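Local coordinates for protein alpha-galactosidase 1 (Saccharomyces cerevisiae, PDB 3LRK) that hydrolyses terminal, non-reducing alpha-D-galactose residues from alpha-D-galactosides, including galactose oligosaccharides and galactomannans, working as a secreted homotetramer, at residues T193-S198 with G250-V255. The protein carries 1 engineered substitution. Residues are numbered along the deposited sequence; the frame is centred on the assembly and turned at random.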
loop_
_atom_site.group_PDB
_atom_site.type_symbol
_atom_site.label_atom_id
_atom_site.label_comp_id
_atom_site.label_asym_id
_atom_site.label_seq_id
_atom_site.Cartn_x
_atom_site.Cartn_y
_atom_site.Cartn_z
ATOM N N THR A 193 14.649 2.456 -2.962
ATOM C CA THR A 193 15.975 2.703 -3.496
ATOM C C THR A 193 17.052 1.709 -3.045
ATOM O O THR A 193 17.935 1.392 -3.818
ATOM C CB THR A 193 16.455 4.119 -3.141
ATOM O OG1 THR A 193 15.379 5.050 -3.348
ATOM C CG2 THR A 193 17.645 4.500 -4.034
ATOM N N PHE A 194 16.975 1.248 -1.803
ATOM C CA PHE A 194 17.962 0.297 -1.245
ATOM C C PHE A 194 18.099 -0.984 -2.090
ATOM O O PHE A 194 19.144 -1.660 -2.065
ATOM C CB PHE A 194 17.612 -0.051 0.220
ATOM C CG PHE A 194 16.287 -0.762 0.369
ATOM C CD1 PHE A 194 16.183 -2.133 0.111
ATOM C CD2 PHE A 194 15.147 -0.057 0.747
ATOM C CE1 PHE A 194 14.969 -2.780 0.211
ATOM C CE2 PHE A 194 13.923 -0.705 0.856
ATOM C CZ PHE A 194 13.841 -2.075 0.586
ATOM N N TYR A 195 17.041 -1.319 -2.836
ATOM C CA TYR A 195 17.057 -2.515 -3.681
ATOM C C TYR A 195 17.837 -2.310 -4.993
ATOM O O TYR A 195 18.491 -3.241 -5.479
ATOM C CB TYR A 195 15.626 -2.947 -4.022
ATOM C CG TYR A 195 14.993 -3.993 -3.131
ATOM C CD1 TYR A 195 13.650 -3.878 -2.765
ATOM C CD2 TYR A 195 15.708 -5.112 -2.679
ATOM C CE1 TYR A 195 13.029 -4.822 -1.984
ATOM C CE2 TYR A 195 15.077 -6.087 -1.884
ATOM C CZ TYR A 195 13.740 -5.927 -1.542
ATOM O OH TYR A 195 13.078 -6.857 -0.759
ATOM N N TRP A 196 17.778 -1.102 -5.556
ATOM C CA TRP A 196 18.334 -0.832 -6.894
ATOM C C TRP A 196 19.491 0.179 -6.973
ATOM O O TRP A 196 20.064 0.393 -8.041
ATOM C CB TRP A 196 17.226 -0.433 -7.883
ATOM C CG TRP A 196 16.271 0.673 -7.417
ATOM C CD1 TRP A 196 15.048 0.503 -6.843
ATOM C CD2 TRP A 196 16.466 2.087 -7.533
ATOM N NE1 TRP A 196 14.456 1.727 -6.596
ATOM C CE2 TRP A 196 15.315 2.715 -6.993
ATOM C CE3 TRP A 196 17.505 2.892 -8.033
ATOM C CZ2 TRP A 196 15.172 4.113 -6.938
ATOM C CZ3 TRP A 196 17.359 4.280 -7.979
ATOM C CH2 TRP A 196 16.198 4.872 -7.442
ATOM N N GLY A 197 19.805 0.814 -5.859
ATOM C CA GLY A 197 20.858 1.829 -5.837
ATOM C C GLY A 197 22.240 1.317 -6.204
ATOM O O GLY A 197 22.986 2.006 -6.898
ATOM N N SER A 198 22.578 0.099 -5.774
ATOM C CA SER A 198 23.983 -0.368 -5.792
ATOM C C SER A 198 24.617 -0.500 -7.178
ATOM O O SER A 198 25.811 -0.202 -7.356
ATOM C CB SER A 198 24.147 -1.668 -4.992
ATOM O OG SER A 198 23.557 -2.766 -5.665
ATOM N N GLY A 250 19.971 -2.077 6.367
ATOM C CA GLY A 250 21.400 -2.423 6.464
ATOM C C GLY A 250 21.809 -3.595 5.591
ATOM O O GLY A 250 22.902 -3.616 5.023
ATOM N N GLN A 251 20.918 -4.576 5.484
ATOM C CA GLN A 251 21.160 -5.783 4.700
ATOM C C GLN A 251 21.339 -5.525 3.204
ATOM O O GLN A 251 21.862 -6.377 2.494
ATOM C CB GLN A 251 20.028 -6.800 4.923
ATOM C CG GLN A 251 18.672 -6.328 4.408
ATOM C CD GLN A 251 17.530 -7.206 4.879
ATOM O OE1 GLN A 251 16.758 -6.823 5.759
ATOM N NE2 GLN A 251 17.427 -8.387 4.310
ATOM N N ASN A 252 20.887 -4.359 2.734
ATOM C CA ASN A 252 21.046 -3.964 1.340
ATOM C C ASN A 252 22.128 -2.913 1.105
ATOM O O ASN A 252 22.230 -2.355 0.017
ATOM C CB ASN A 252 19.699 -3.532 0.734
ATOM C CG ASN A 252 18.885 -4.716 0.249
ATOM O OD1 ASN A 252 18.088 -5.266 0.994
ATOM N ND2 ASN A 252 19.121 -5.141 -0.994
ATOM N N ALA A 253 22.961 -2.679 2.117
ATOM C CA ALA A 253 24.145 -1.838 1.960
ATOM C C ALA A 253 25.453 -2.623 2.147
ATOM O O ALA A 253 25.458 -3.729 2.684
ATOM C CB ALA A 253 24.085 -0.658 2.908
ATOM N N GLY A 254 26.555 -2.033 1.696
ATOM C CA GLY A 254 27.874 -2.646 1.815
ATOM C C GLY A 254 28.866 -1.999 0.868
ATOM O O GLY A 254 28.541 -1.013 0.206
ATOM N N VAL A 255 30.080 -2.559 0.810
ATOM C CA VAL A 255 31.160 -2.005 -0.006
ATOM C C VAL A 255 30.657 -1.525 -1.370
ATOM O O VAL A 255 30.078 -2.310 -2.134
ATOM C CB VAL A 255 32.344 -3.023 -0.170
ATOM C CG1 VAL A 255 33.357 -2.526 -1.190
ATOM C CG2 VAL A 255 33.021 -3.250 1.170
#
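CG of N252 lies at the edge of the F194 ring, near its plane, 3.7 Å from CD1 of F194, with the amide plane tilted 55° from the ring. The neighbouring Y195 ring carries CE1 of F194 over the centre of one face, 3.4 Å above the plane. ND2 of N252 reaches CD2 of Y195 obliquely at 3.8 Å, the amide plane turned 81° from that ring. CB of N252 rests 3.4 Å from the backbone O of F194. With chi1 at 63°, F194 holds CG between its own backbone N and carbonyl carbon, which brings the CD1 edge of the ring to N252. Y232 of the second subunit stacks on F194, meets Y195 edge-to-face and hydrogen-bonds through OH to OD1 of N252. Cut back to alanine, this asparagine would probably leave that tyrosine hydroxyl without its amide mate and open a gap beside F194. The contact joins the short helix 193-196, ahead of strand 203-205, to the loop between helix 239-246 and strand 258-260 in the GH27 TIM barrel, next to the substrate-binding Q251. Across it no hydrogen bond forms: van der Waals packing joins the segments, while the amide's polar grip runs to the neighbouring subunit.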